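Local coordinates for probable polyketide synthase 1 (Dictyostelium discoideum, PDB 2H84), which is a probable hybrid type I/type III polyketide synthase that makes only acylpyrones in vitro, this being its C-terminal chalcone synthase-like domain, at residues A[261-273]-A[302-314]. Numbering follows the deposited sequence.
Sequences IPIVIGSGIEAFV and KSILMNIENSLGI
Ile265 and Ile269 of helix 261-280 pack against Ile308 of helix 302-311: Ile265 CG2 lies 3.6 Å from Ile308 CG1, and Ile269 sets its CG1 across the same side chain at roughly a right angle. Apolar side chains suit this seam, buried between the helices and the sheet, where Ile265, Ile304 and Ile308 also touch Phe359 of strand 353-360. At the far end Leu312 is shared: CD1 meets Val273 CG2 tip to tip at 3.6 Å, while Leu312 and Glu270 slide past each other in opposite directions, CD2 against Glu270 CB and CG. Pro262, with no N-H to donate, fits the first turn and offers its ring to Ile304. Both helices pack on strands 353-360 and 294-297 of the mixed sheet of this thiolase fold, the axes of the two short segments inclined by 32° and 8.4 Å apart. Gly266 has no side chain, which lets Asn307 CB come to 4.3 Å from its CA. The polar link is Ser311 OG to Gly266 O, 3.0 Å, donated in the carbonyl plane, with OG anti to the serine N (chi1 162°). Replacing the serine by alanine removes this donor and would probably leave Gly266 O without its partner across the helices. Beyond Leu312, Gly313, with positive phi, completes a Schellman motif.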
# COMPACT_ATOMS: atom_id res chain seq x y z
N ILE A 261 -20.08 -14.39 -5.33
CA ILE A 261 -19.79 -12.96 -5.34
C ILE A 261 -20.96 -12.08 -5.78
O ILE A 261 -21.40 -11.21 -5.02
CB ILE A 261 -18.52 -12.69 -6.20
CG1 ILE A 261 -17.30 -13.30 -5.50
CG2 ILE A 261 -18.31 -11.19 -6.35
CD1 ILE A 261 -16.03 -13.21 -6.27
N PRO A 262 -21.50 -12.31 -6.98
CA PRO A 262 -22.62 -11.49 -7.47
C PRO A 262 -23.72 -11.30 -6.46
O PRO A 262 -24.04 -10.18 -6.07
CB PRO A 262 -23.12 -12.26 -8.70
CG PRO A 262 -21.86 -12.96 -9.18
CD PRO A 262 -21.27 -13.45 -7.89
N ILE A 263 -24.30 -12.42 -6.05
CA ILE A 263 -25.40 -12.40 -5.10
C ILE A 263 -25.01 -11.89 -3.70
O ILE A 263 -25.81 -11.24 -3.03
CB ILE A 263 -26.09 -13.79 -5.10
CG1 ILE A 263 -27.04 -13.97 -3.95
CG2 ILE A 263 -25.15 -14.84 -5.00
CD1 ILE A 263 -28.20 -13.12 -4.10
N VAL A 264 -23.79 -12.16 -3.27
CA VAL A 264 -23.37 -11.67 -1.97
C VAL A 264 -23.37 -10.15 -2.06
O VAL A 264 -23.59 -9.46 -1.08
CB VAL A 264 -21.93 -12.13 -1.58
CG1 VAL A 264 -21.55 -11.60 -0.20
CG2 VAL A 264 -21.83 -13.63 -1.60
N ILE A 265 -23.08 -9.62 -3.25
CA ILE A 265 -23.09 -8.16 -3.41
C ILE A 265 -24.54 -7.68 -3.44
O ILE A 265 -24.92 -6.79 -2.68
CB ILE A 265 -22.40 -7.72 -4.70
CG1 ILE A 265 -20.89 -7.66 -4.46
CG2 ILE A 265 -22.89 -6.34 -5.13
CD1 ILE A 265 -20.06 -7.68 -5.66
N GLY A 266 -25.35 -8.28 -4.31
CA GLY A 266 -26.74 -7.88 -4.41
C GLY A 266 -27.46 -7.90 -3.08
O GLY A 266 -28.27 -7.02 -2.78
N SER A 267 -27.17 -8.90 -2.27
CA SER A 267 -27.87 -8.99 -1.00
C SER A 267 -27.37 -8.04 0.10
O SER A 267 -28.09 -7.78 1.07
CB SER A 267 -27.85 -10.43 -0.48
OG SER A 267 -26.55 -10.91 -0.17
N GLY A 268 -26.17 -7.49 -0.05
CA GLY A 268 -25.67 -6.58 0.97
C GLY A 268 -25.58 -5.13 0.53
O GLY A 268 -25.35 -4.24 1.34
N ILE A 269 -25.81 -4.89 -0.76
CA ILE A 269 -25.71 -3.56 -1.32
C ILE A 269 -26.68 -2.52 -0.74
O ILE A 269 -26.28 -1.41 -0.41
CB ILE A 269 -25.83 -3.62 -2.86
CG1 ILE A 269 -25.04 -2.49 -3.52
CG2 ILE A 269 -27.29 -3.46 -3.31
CD1 ILE A 269 -23.80 -2.05 -2.74
N GLU A 270 -27.95 -2.88 -0.60
CA GLU A 270 -28.94 -1.93 -0.10
C GLU A 270 -28.65 -1.41 1.29
O GLU A 270 -28.63 -0.21 1.51
CB GLU A 270 -30.34 -2.55 -0.10
CG GLU A 270 -31.42 -1.53 0.26
CD GLU A 270 -32.79 -2.17 0.35
OE1 GLU A 270 -33.75 -1.63 -0.26
OE2 GLU A 270 -32.90 -3.22 1.02
N ALA A 271 -28.43 -2.31 2.24
CA ALA A 271 -28.14 -1.90 3.60
C ALA A 271 -26.93 -0.97 3.61
O ALA A 271 -26.88 -0.01 4.37
CB ALA A 271 -27.86 -3.10 4.45
N PHE A 272 -25.96 -1.28 2.75
CA PHE A 272 -24.75 -0.49 2.63
C PHE A 272 -25.05 0.90 2.08
O PHE A 272 -24.63 1.90 2.67
CB PHE A 272 -23.74 -1.21 1.73
CG PHE A 272 -22.43 -0.48 1.60
CD1 PHE A 272 -22.11 0.19 0.44
CD2 PHE A 272 -21.50 -0.50 2.64
CE1 PHE A 272 -20.90 0.86 0.31
CE2 PHE A 272 -20.29 0.16 2.53
CZ PHE A 272 -19.98 0.83 1.36
N VAL A 273 -25.78 0.97 0.96
CA VAL A 273 -26.14 2.25 0.36
C VAL A 273 -26.96 3.07 1.33
O VAL A 273 -27.00 4.30 1.23
CB VAL A 273 -26.98 2.07 -0.91
CG1 VAL A 273 -27.23 3.42 -1.54
CG2 VAL A 273 -26.28 1.14 -1.89
N LYS A 302 -20.86 -7.87 -15.68
CA LYS A 302 -22.28 -7.71 -15.96
C LYS A 302 -23.21 -8.25 -14.86
O LYS A 302 -24.19 -7.60 -14.49
CB LYS A 302 -22.64 -8.34 -17.31
CG LYS A 302 -22.12 -9.75 -17.52
CD LYS A 302 -23.20 -10.81 -17.36
CE LYS A 302 -22.64 -12.21 -17.59
NZ LYS A 302 -21.53 -12.58 -16.64
N SER A 303 -22.89 -9.44 -14.34
CA SER A 303 -23.70 -10.06 -13.30
C SER A 303 -23.71 -9.14 -12.09
O SER A 303 -24.75 -8.89 -11.52
CB SER A 303 -23.12 -11.40 -12.90
OG SER A 303 -22.49 -12.02 -14.00
N ILE A 304 -22.55 -8.65 -11.70
CA ILE A 304 -22.49 -7.76 -10.55
C ILE A 304 -23.32 -6.48 -10.74
O ILE A 304 -24.11 -6.10 -9.87
CB ILE A 304 -21.03 -7.36 -10.24
CG1 ILE A 304 -20.21 -8.59 -9.85
CG2 ILE A 304 -20.98 -6.36 -9.11
CD1 ILE A 304 -20.54 -9.10 -8.48
N LEU A 305 -23.13 -5.81 -11.88
CA LEU A 305 -23.86 -4.58 -12.19
C LEU A 305 -25.38 -4.75 -12.20
O LEU A 305 -26.12 -3.95 -11.63
CB LEU A 305 -23.40 -4.04 -13.55
CG LEU A 305 -21.95 -3.60 -13.66
CD1 LEU A 305 -21.72 -3.00 -15.06
CD2 LEU A 305 -21.65 -2.58 -12.58
N MET A 306 -25.85 -5.82 -12.83
CA MET A 306 -27.27 -6.08 -12.88
C MET A 306 -27.86 -6.42 -11.52
O MET A 306 -28.96 -5.99 -11.20
CB MET A 306 -27.55 -7.22 -13.86
CG MET A 306 -26.88 -7.01 -15.20
SD MET A 306 -27.72 -7.82 -16.60
CE MET A 306 -26.67 -9.24 -16.85
N ASN A 307 -27.13 -7.19 -10.71
CA ASN A 307 -27.63 -7.56 -9.39
C ASN A 307 -27.83 -6.31 -8.56
O ASN A 307 -28.82 -6.18 -7.86
CB ASN A 307 -26.68 -8.51 -8.67
CG ASN A 307 -26.64 -9.85 -9.31
OD1 ASN A 307 -26.60 -10.87 -8.70
ND2 ASN A 307 -26.66 -9.84 -10.59
N ILE A 308 -26.88 -5.37 -8.65
CA ILE A 308 -26.97 -4.13 -7.90
C ILE A 308 -28.15 -3.33 -8.40
O ILE A 308 -28.91 -2.78 -7.60
CB ILE A 308 -25.68 -3.30 -8.01
CG1 ILE A 308 -24.58 -3.96 -7.19
CG2 ILE A 308 -25.93 -1.88 -7.53
CD1 ILE A 308 -23.17 -3.58 -7.62
N GLU A 309 -28.32 -3.25 -9.72
CA GLU A 309 -29.48 -2.52 -10.28
C GLU A 309 -30.86 -3.05 -9.82
O GLU A 309 -31.80 -2.28 -9.62
CB GLU A 309 -29.45 -2.53 -11.81
CG GLU A 309 -28.56 -1.47 -12.43
CD GLU A 309 -28.43 -1.60 -13.94
OE1 GLU A 309 -28.31 -2.68 -14.47
OE2 GLU A 309 -28.43 -0.65 -14.70
N ASN A 310 -30.97 -4.36 -9.70
CA ASN A 310 -32.20 -5.00 -9.26
C ASN A 310 -32.45 -4.82 -7.77
O ASN A 310 -33.57 -4.56 -7.35
CB ASN A 310 -32.13 -6.48 -9.49
CG ASN A 310 -32.38 -6.87 -10.91
OD1 ASN A 310 -32.15 -8.01 -11.25
ND2 ASN A 310 -32.86 -5.96 -11.74
N SER A 311 -31.41 -5.00 -6.97
CA SER A 311 -31.50 -4.86 -5.53
C SER A 311 -31.88 -3.44 -5.10
O SER A 311 -32.70 -3.26 -4.20
CB SER A 311 -30.17 -5.27 -4.95
OG SER A 311 -30.03 -4.79 -3.64
N LEU A 312 -31.29 -2.44 -5.74
CA LEU A 312 -31.59 -1.06 -5.39
C LEU A 312 -32.77 -0.60 -6.23
O LEU A 312 -33.31 0.48 -6.04
CB LEU A 312 -30.34 -0.18 -5.57
CG LEU A 312 -29.23 -0.68 -4.66
CD1 LEU A 312 -28.00 0.17 -4.88
CD2 LEU A 312 -29.65 -0.65 -3.17
N GLY A 313 -33.20 -1.47 -7.14
CA GLY A 313 -34.34 -1.15 -7.99
C GLY A 313 -34.16 0.19 -8.66
O GLY A 313 -35.07 0.99 -8.70
N ILE A 314 -32.98 0.44 -9.21
CA ILE A 314 -32.70 1.69 -9.89
C ILE A 314 -32.97 1.59 -11.40
O ILE A 314 -33.11 0.50 -11.95
CB ILE A 314 -31.24 2.13 -9.63
CG1 ILE A 314 -30.27 1.05 -10.09
CG2 ILE A 314 -31.03 2.40 -8.17
CD1 ILE A 314 -28.81 1.46 -10.05